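Local coordinates for protein alginate lyase, family PL7 (Zobellia galactanivorans, PDB 4BE3) that cleaves alginate by beta-elimination as an exolytic lyase of polysaccharide lyase family 7, working from the ends of the polyuronate chains, at residues V48-P52 and T64-L68; A101-V107 and L258-T264; H90-S94 and N292-A296. All coordinates share one frame. Residues are numbered along the deposited sequence.

Interaction 1. Residues V48-P52 and T64-L68; sequences VFKTP and TRTEL. With SRT (S,R meso-tartaric acid), chain C.
Within the beta-jelly roll of this PL7 lyase, extended strands 48-52 and 65-68 belong to different antiparallel sheets. Their axes approach to 5.9 Å with directions 148° apart, and Thr51 and Thr66 are the register pair (CA-CA 5.6 Å). No backbone-to-backbone hydrogen bond joins them; side chains meet side chains and carbonyls. Thr64 (chi1 m) sets its CG2 3.0 Å from Thr51 OG1 and its CB 3.5 Å from Pro52 O, while its own hydroxyl pairs with Gly55 N. Arg65 points away (p, t, p), and Arg65 NH1 forms a salt bridge to Glu67 OE1 at 2.8 Å. Arg65 NH1 also lies 3.4 Å from SRT O11, and SRT O3 sits over one guanidinium face. Thr66 (chi1 m) turns back and donates from OG1 to Lys50 O at 2.6 Å. Glu67, extended (chi1 and chi2 t), also salt-bridges Lys257, another tartrate-pocket residue. Leu68 (m, t) closes the apolar end, its CG 3.6 Å from CE2 at the ring edge of Phe49 (chi1 m).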
loop_
_atom_site.group_PDB
_atom_site.type_symbol
_atom_site.label_atom_id
_atom_site.label_comp_id
_atom_site.label_asym_id
_atom_site.label_seq_id
_atom_site.Cartn_x
_atom_site.Cartn_y
_atom_site.Cartn_z
ATOM N N VAL A 48 11.971 19.313 -14.051
ATOM C CA VAL A 48 12.603 18.829 -15.262
ATOM C C VAL A 48 13.289 17.562 -14.932
ATOM O O VAL A 48 14.056 17.531 -13.963
ATOM C CB VAL A 48 13.626 19.848 -15.785
ATOM C CG1 VAL A 48 14.424 19.344 -17.029
ATOM C CG2 VAL A 48 12.978 21.173 -16.181
ATOM N N PHE A 49 13.182 16.515 -15.804
ATOM C CA PHE A 49 14.009 15.398 -15.678
ATOM C C PHE A 49 14.792 15.334 -17.017
ATOM O O PHE A 49 14.118 15.327 -18.131
ATOM C CB PHE A 49 13.145 14.113 -15.652
ATOM C CG PHE A 49 12.278 14.038 -14.377
ATOM C CD1 PHE A 49 11.072 14.730 -14.316
ATOM C CD2 PHE A 49 12.728 13.264 -13.281
ATOM C CE1 PHE A 49 10.285 14.735 -13.099
ATOM C CE2 PHE A 49 11.949 13.202 -12.104
ATOM C CZ PHE A 49 10.725 13.911 -12.048
ATOM N N LYS A 50 16.114 15.313 -16.926
ATOM C CA LYS A 50 16.899 15.376 -18.163
ATOM C C LYS A 50 17.920 14.264 -18.027
ATOM O O LYS A 50 18.462 14.005 -16.909
ATOM C CB LYS A 50 17.507 16.724 -18.245
ATOM C CG LYS A 50 18.321 16.921 -19.602
ATOM C CD LYS A 50 19.016 18.300 -19.567
ATOM C CE LYS A 50 19.633 18.501 -20.967
ATOM N NZ LYS A 50 20.148 19.900 -21.105
ATOM N N THR A 51 18.141 13.522 -19.113
ATOM C CA THR A 51 19.114 12.432 -19.018
ATOM C C THR A 51 19.772 12.192 -20.403
ATOM O O THR A 51 19.083 12.249 -21.420
ATOM C CB THR A 51 18.404 11.138 -18.533
ATOM O OG1 THR A 51 19.315 10.048 -18.464
ATOM C CG2 THR A 51 17.251 10.677 -19.537
ATOM N N PRO A 52 21.025 11.806 -20.408
ATOM C CA PRO A 52 21.634 11.599 -21.757
ATOM C C PRO A 52 21.283 10.208 -22.263
ATOM O O PRO A 52 20.678 9.384 -21.527
ATOM C CB PRO A 52 23.185 11.662 -21.386
ATOM C CG PRO A 52 23.207 10.988 -19.988
ATOM C CD PRO A 52 22.010 11.607 -19.326
ATOM N N THR A 64 19.643 4.721 -19.747
ATOM C CA THR A 64 19.934 5.678 -18.712
ATOM C C THR A 64 18.661 6.398 -18.342
ATOM O O THR A 64 17.680 6.518 -19.189
ATOM C CB THR A 64 20.911 6.681 -19.337
ATOM O OG1 THR A 64 22.115 5.896 -19.673
ATOM C CG2 THR A 64 21.275 7.790 -18.315
ATOM N N ARG A 65 18.548 6.781 -17.050
ATOM C CA ARG A 65 17.260 7.486 -16.691
ATOM C C ARG A 65 17.597 8.612 -15.689
ATOM O O ARG A 65 18.616 8.507 -14.996
ATOM C CB ARG A 65 16.277 6.483 -16.031
ATOM C CG ARG A 65 16.700 6.048 -14.605
ATOM C CD ARG A 65 15.873 4.850 -14.131
ATOM N NE ARG A 65 16.379 3.606 -14.801
ATOM C CZ ARG A 65 15.594 2.585 -15.067
ATOM N NH1 ARG A 65 14.235 2.744 -14.949
ATOM N NH2 ARG A 65 16.086 1.418 -15.471
ATOM N N THR A 66 16.722 9.609 -15.633
ATOM C CA THR A 66 16.634 10.468 -14.409
ATOM C C THR A 66 15.200 10.264 -14.022
ATOM O O THR A 66 14.265 10.751 -14.784
ATOM C CB THR A 66 16.892 11.896 -14.774
ATOM O OG1 THR A 66 18.269 12.016 -15.189
ATOM C CG2 THR A 66 16.667 12.767 -13.504
ATOM N N GLU A 67 14.914 9.460 -12.966
ATOM C CA GLU A 67 13.477 9.018 -12.857
ATOM C C GLU A 67 13.234 8.749 -11.335
ATOM O O GLU A 67 14.111 8.119 -10.649
ATOM C CB GLU A 67 13.384 7.656 -13.636
ATOM C CG GLU A 67 11.926 7.191 -13.786
ATOM C CD GLU A 67 11.819 5.862 -14.499
ATOM O OE1 GLU A 67 12.684 4.938 -14.278
ATOM O OE2 GLU A 67 10.806 5.731 -15.217
ATOM N N LEU A 68 12.040 9.101 -10.937
ATOM C CA LEU A 68 11.607 8.791 -9.504
ATOM C C LEU A 68 11.170 7.365 -9.391
ATOM O O LEU A 68 10.561 6.827 -10.375
ATOM C CB LEU A 68 10.411 9.667 -9.253
ATOM C CG LEU A 68 10.600 11.126 -9.446
ATOM C CD1 LEU A 68 9.255 11.785 -8.997
ATOM C CD2 LEU A 68 11.710 11.665 -8.485
HETATM O O1 SRT C . 14.883 -0.928 -12.683
HETATM O O11 SRT C . 13.166 0.604 -12.524
HETATM C C1 SRT C . 14.216 0.022 -12.185
HETATM C C2 SRT C . 14.691 0.809 -11.013
HETATM O O2 SRT C . 13.755 1.098 -9.951
HETATM C C3 SRT C . 16.167 1.101 -10.919
HETATM O O3 SRT C . 16.003 2.206 -11.704
HETATM C C4 SRT C . 16.771 1.320 -9.606
HETATM O O4 SRT C . 17.089 2.440 -9.220
HETATM O O41 SRT C . 16.829 0.394 -8.798
#

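Interaction 2. Residues A101-V107 and L258-T264; sequences ASYSVVV and LGAYNQT
Two backbone hydrogen bonds fix the register: Val106 N donates to Tyr261 O (2.8 Å, 174°) and Tyr261 N to Val106 O (3.0 Å, 163°). This is an antiparallel hydrogen-bonded pair (CA-CA 5.0 Å), followed by the non-hydrogen-bonded pair Val105 with Asn262 (4.5 Å), where Val105 CA also contacts Tyr261 O at 3.5 Å. The short strands 104-107 and 260-262 approach to 4.6 Å at 145°. Beyond them Gln263 N donates to Ser104 O (3.0 Å, 160°). Ala101 to Ser104 is a type II beta turn with Tyr103 at phi/psi 65/31, held by Ser104 OG (chi1 p) donating to Ala101 O at 2.7 Å, and Tyr103 N reaches Thr264 OG1 at 2.9 Å. Asn262 OD1 accepts from Thr264 N (3.0 Å), an Asx turn, while Asn262 ND2 is hydrogen-bonded to Asn53 OD1 and Pro52 O. One water joins Asn262 OD1 (2.7 Å), Ser104 O (2.9 Å) and Thr264 OG1 (2.9 Å). At the other end Gly259, at phi/psi 147/-134, turns the corner, its O 3.4 Å from Val107 CA in a CA-H...O contact.

Val106 (t) meets Tyr261 (t) at CB-CB 3.8 Å; on the other face Val105 CG2 lies 4.0 Å from Ala260 CB, and both residues reach Val298 of the opposing sheet. The side chain of Tyr261, cation-pi partner of Arg65 and bonded through OH to Ser61, is about 6 Å from the bound SRT. Such a sheet, one face (Val105, Ala260) packed on the second sheet and the other (Val106, Tyr261) bordering the ligand groove, is characteristic of the PL7 jelly roll.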
loop_
_atom_site.group_PDB
_atom_site.type_symbol
_atom_site.label_atom_id
_atom_site.label_comp_id
_atom_site.label_asym_id
_atom_site.label_seq_id
_atom_site.Cartn_x
_atom_site.Cartn_y
_atom_site.Cartn_z
ATOM N N ALA A 101 12.652 1.027 -30.311
ATOM C CA ALA A 101 12.824 2.030 -29.207
ATOM C C ALA A 101 13.399 3.355 -29.535
ATOM O O ALA A 101 13.430 4.258 -28.694
ATOM C CB ALA A 101 13.730 1.336 -28.072
ATOM N N SER A 102 14.004 3.482 -30.777
ATOM C CA SER A 102 14.737 4.727 -30.994
ATOM C C SER A 102 13.835 5.985 -30.851
ATOM O O SER A 102 12.665 5.957 -31.171
ATOM C CB SER A 102 15.256 4.788 -32.489
ATOM O OG SER A 102 16.287 3.777 -32.572
ATOM N N TYR A 103 14.448 7.073 -30.423
ATOM C CA TYR A 103 13.856 8.397 -30.370
ATOM C C TYR A 103 12.703 8.431 -29.362
ATOM O O TYR A 103 11.825 9.276 -29.509
ATOM C CB TYR A 103 13.259 8.823 -31.741
ATOM C CG TYR A 103 14.171 8.441 -32.937
ATOM C CD1 TYR A 103 15.477 8.911 -33.050
ATOM C CD2 TYR A 103 13.605 7.597 -33.908
ATOM C CE1 TYR A 103 16.223 8.499 -34.201
ATOM C CE2 TYR A 103 14.334 7.260 -35.056
ATOM C CZ TYR A 103 15.607 7.650 -35.118
ATOM O OH TYR A 103 16.289 7.235 -36.305
ATOM N N SER A 104 12.818 7.607 -28.331
ATOM C CA SER A 104 11.649 7.623 -27.391
ATOM C C SER A 104 12.141 7.782 -25.925
ATOM O O SER A 104 13.327 7.593 -25.575
ATOM C CB SER A 104 10.912 6.259 -27.470
ATOM O OG SER A 104 11.544 5.073 -26.976
ATOM N N VAL A 105 11.176 8.021 -25.099
ATOM C CA VAL A 105 11.481 8.225 -23.619
ATOM C C VAL A 105 10.269 7.695 -22.873
ATOM O O VAL A 105 9.110 7.871 -23.321
ATOM C CB VAL A 105 11.744 9.727 -23.302
ATOM C CG1 VAL A 105 10.578 10.654 -23.675
ATOM C CG2 VAL A 105 12.015 9.914 -21.789
ATOM N N VAL A 106 10.500 6.957 -21.770
ATOM C CA VAL A 106 9.309 6.472 -20.978
ATOM C C VAL A 106 9.135 7.513 -19.857
ATOM O O VAL A 106 10.087 7.904 -19.156
ATOM C CB VAL A 106 9.782 5.080 -20.414
ATOM C CG1 VAL A 106 8.791 4.603 -19.284
ATOM C CG2 VAL A 106 9.570 4.070 -21.622
ATOM N N VAL A 107 7.863 7.886 -19.694
ATOM C CA VAL A 107 7.449 9.009 -18.865
ATOM C C VAL A 107 6.587 8.542 -17.651
ATOM O O VAL A 107 6.278 9.386 -16.794
ATOM C CB VAL A 107 6.662 10.067 -19.627
ATOM C CG1 VAL A 107 7.607 10.623 -20.693
ATOM C CG2 VAL A 107 5.387 9.487 -20.289
ATOM N N LEU A 258 8.328 7.508 -12.460
ATOM C CA LEU A 258 7.904 8.694 -13.250
ATOM C C LEU A 258 9.152 9.463 -13.493
ATOM O O LEU A 258 9.980 9.717 -12.518
ATOM C CB LEU A 258 6.941 9.505 -12.351
ATOM C CG LEU A 258 6.465 10.827 -12.977
ATOM C CD1 LEU A 258 4.983 11.113 -12.461
ATOM C CD2 LEU A 258 7.312 12.041 -12.597
ATOM N N GLY A 259 9.288 10.057 -14.723
ATOM C CA GLY A 259 10.412 10.978 -14.993
ATOM C C GLY A 259 10.825 10.824 -16.485
ATOM O O GLY A 259 9.909 10.838 -17.350
ATOM N N ALA A 260 12.150 10.713 -16.734
ATOM C CA ALA A 260 12.665 10.536 -18.103
ATOM C C ALA A 260 13.546 9.296 -18.123
ATOM O O ALA A 260 14.713 9.353 -17.732
ATOM C CB ALA A 260 13.438 11.773 -18.507
ATOM N N TYR A 261 13.002 8.185 -18.634
ATOM C CA TYR A 261 13.786 6.934 -18.712
ATOM C C TYR A 261 14.056 6.845 -20.212
ATOM O O TYR A 261 13.133 6.514 -21.007
ATOM C CB TYR A 261 12.832 5.819 -18.238
ATOM C CG TYR A 261 13.405 4.399 -18.370
ATOM C CD1 TYR A 261 14.790 4.162 -18.485
ATOM C CD2 TYR A 261 12.489 3.307 -18.297
ATOM C CE1 TYR A 261 15.251 2.812 -18.497
ATOM C CE2 TYR A 261 12.967 2.003 -18.323
ATOM C CZ TYR A 261 14.293 1.786 -18.417
ATOM O OH TYR A 261 14.716 0.463 -18.435
ATOM N N ASN A 262 15.265 7.156 -20.575
ATOM C CA ASN A 262 15.638 7.340 -22.032
ATOM C C ASN A 262 15.678 6.004 -22.681
ATOM O O ASN A 262 16.410 5.173 -22.208
ATOM C CB ASN A 262 16.989 7.957 -22.074
ATOM C CG ASN A 262 17.280 8.579 -23.471
ATOM O OD1 ASN A 262 16.511 8.310 -24.410
ATOM N ND2 ASN A 262 18.298 9.389 -23.559
ATOM N N GLN A 263 14.927 5.762 -23.792
ATOM C CA GLN A 263 15.090 4.436 -24.369
ATOM C C GLN A 263 16.023 4.529 -25.582
ATOM O O GLN A 263 16.233 3.504 -26.227
ATOM C CB GLN A 263 13.755 4.025 -24.997
ATOM C CG GLN A 263 12.626 4.102 -23.930
ATOM C CD GLN A 263 12.848 3.068 -22.833
ATOM O OE1 GLN A 263 13.166 3.472 -21.620
ATOM N NE2 GLN A 263 12.694 1.831 -23.109
ATOM N N THR A 264 16.657 5.669 -25.793
ATOM C CA THR A 264 17.668 5.646 -26.884
ATOM C C THR A 264 19.080 5.523 -26.247
ATOM O O THR A 264 19.491 6.307 -25.406
ATOM C CB THR A 264 17.608 7.034 -27.632
ATOM O OG1 THR A 264 16.326 7.211 -28.213
ATOM C CG2 THR A 264 18.603 6.941 -28.889
HETATM O O HOH W 1 15.331 9.345 -26.595
#

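Interaction 3. Residues H90-S94 and N292-A296; sequences HVSTS and NGSYA
His90 ND1 is satisfied by Tyr295 O (2.9 Å, 159°), and the two rings form an offset stack, centroids 3.9 Å apart and planes at 7°; chi1 is t for His90 and p for Tyr295. CA atoms pair as Val91 with Ala296 (4.3 Å), Ser92 with Ser294 (4.8 Å) and Thr93 with Gly293 (5.4 Å), end-to-end directions 124° apart. Gly293 O accepts from Thr93 N (3.0 Å, 161°) and weakly from Tyr295 N (3.1 Å). Gly293 sits at phi/psi 83/5, where a CB would fall 2.4 Å from Thr93 OG1. Ser92 OG donates to Ser94 O at 2.7 Å. One water bridges Thr93 OG1 (2.9 Å), Ser94 OG (2.7 Å), Ser294 OG (2.7 Å) and Asn292 O (3.2 Å); backbone Asp280 pairs its O with Ser294 OG and its N with Ser94 OG. The contact joins strand 80-90 to the start of strand 295-306; Tyr290 of helix 286-291 meets Tyr295 edge-to-face, and Val91 and Ala296 touch Val105 of strand 104-112 in the other sheet.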
loop_
_atom_site.group_PDB
_atom_site.type_symbol
_atom_site.label_atom_id
_atom_site.label_comp_id
_atom_site.label_asym_id
_atom_site.label_seq_id
_atom_site.Cartn_x
_atom_site.Cartn_y
_atom_site.Cartn_z
ATOM N N HIS A 90 12.323 16.968 -25.277
ATOM C CA HIS A 90 13.385 16.574 -26.151
ATOM C C HIS A 90 13.511 15.062 -26.133
ATOM O O HIS A 90 13.337 14.501 -25.067
ATOM C CB HIS A 90 14.734 17.170 -25.664
ATOM C CG HIS A 90 15.776 17.135 -26.752
ATOM N ND1 HIS A 90 16.608 16.054 -26.988
ATOM C CD2 HIS A 90 16.028 18.075 -27.747
ATOM C CE1 HIS A 90 17.449 16.386 -28.047
ATOM N NE2 HIS A 90 17.079 17.613 -28.507
ATOM N N VAL A 91 13.724 14.388 -27.316
ATOM C CA VAL A 91 14.141 12.985 -27.366
ATOM C C VAL A 91 15.411 12.906 -28.210
ATOM O O VAL A 91 15.790 13.899 -28.840
ATOM C CB VAL A 91 13.075 12.084 -28.048
ATOM C CG1 VAL A 91 11.804 11.948 -27.116
ATOM C CG2 VAL A 91 12.695 12.693 -29.429
ATOM N N SER A 92 16.061 11.743 -28.223
ATOM C CA SER A 92 17.344 11.723 -28.975
ATOM C C SER A 92 17.111 12.096 -30.414
ATOM O O SER A 92 16.165 11.594 -31.063
ATOM C CB SER A 92 17.915 10.328 -28.953
ATOM O OG SER A 92 19.116 10.355 -29.669
ATOM N N THR A 93 18.017 12.922 -30.974
ATOM C CA THR A 93 17.942 13.238 -32.432
ATOM C C THR A 93 18.756 12.262 -33.226
ATOM O O THR A 93 18.887 12.505 -34.396
ATOM C CB THR A 93 18.567 14.651 -32.672
ATOM O OG1 THR A 93 19.856 14.707 -32.078
ATOM C CG2 THR A 93 17.677 15.697 -31.933
ATOM N N SER A 94 19.390 11.258 -32.626
ATOM C CA SER A 94 20.039 10.203 -33.437
ATOM C C SER A 94 19.585 8.830 -32.943
ATOM O O SER A 94 19.013 8.702 -31.851
ATOM C CB SER A 94 21.559 10.301 -33.253
ATOM O OG SER A 94 21.948 10.238 -31.878
ATOM N N ASN A 292 24.723 17.982 -28.201
ATOM C CA ASN A 292 24.474 17.507 -29.627
ATOM C C ASN A 292 23.145 16.710 -29.721
ATOM O O ASN A 292 22.993 15.846 -30.614
ATOM C CB ASN A 292 25.635 16.585 -30.054
ATOM C CG ASN A 292 26.930 17.394 -30.306
ATOM O OD1 ASN A 292 27.785 17.554 -29.412
ATOM N ND2 ASN A 292 26.987 18.017 -31.434
ATOM N N GLY A 293 22.185 16.964 -28.834
ATOM C CA GLY A 293 20.876 16.333 -29.041
ATOM C C GLY A 293 20.739 14.899 -28.545
ATOM O O GLY A 293 19.711 14.273 -28.832
ATOM N N SER A 294 21.745 14.353 -27.892
ATOM C CA SER A 294 21.749 12.954 -27.525
ATOM C C SER A 294 21.236 12.849 -26.062
ATOM O O SER A 294 21.925 12.348 -25.133
ATOM C CB SER A 294 23.159 12.415 -27.656
ATOM O OG SER A 294 23.452 12.176 -29.002
ATOM N N TYR A 295 19.960 13.222 -25.906
ATOM C CA TYR A 295 19.358 13.139 -24.566
ATOM C C TYR A 295 17.865 13.253 -24.650
ATOM O O TYR A 295 17.272 13.562 -25.732
ATOM C CB TYR A 295 19.872 14.335 -23.697
ATOM C CG TYR A 295 19.434 15.689 -24.198
ATOM C CD1 TYR A 295 20.138 16.355 -25.177
ATOM C CD2 TYR A 295 18.305 16.320 -23.642
ATOM C CE1 TYR A 295 19.778 17.628 -25.629
ATOM C CE2 TYR A 295 17.904 17.614 -24.113
ATOM C CZ TYR A 295 18.656 18.236 -25.079
ATOM O OH TYR A 295 18.285 19.509 -25.504
ATOM N N ALA A 296 17.203 12.973 -23.478
ATOM C CA ALA A 296 15.795 13.167 -23.455
ATOM C C ALA A 296 15.511 14.110 -22.287
ATOM O O ALA A 296 16.282 14.164 -21.334
ATOM C CB ALA A 296 15.139 11.782 -23.121
HETATM O O HOH W 2 21.978 12.857 -31.214
#

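From the N terminus, interaction 1 closes first, across an 11-residue loop without helix or strand, before the other two open. Interaction 3 then opens at 90-94 and closes last at 292-296; interaction 2 is nested inside it, with 101-107 meeting 258-264 across 150 residues. Interactions 1 and 2 share a sheet, since strands 65-70 and 260-262 are neighbours: Leu68 N lies 2.7 Å from Leu258 O and Thr64 O 2.9 Å from Asn262 N. Interactions 1 and 3 meet in the other sheet, Thr51 O to Ala296 N at 2.9 Å. Interactions 2 and 3 pack at Thr264 CG2 and Ser92 CB (3.5 Å), so together the three contacts bind both sheets.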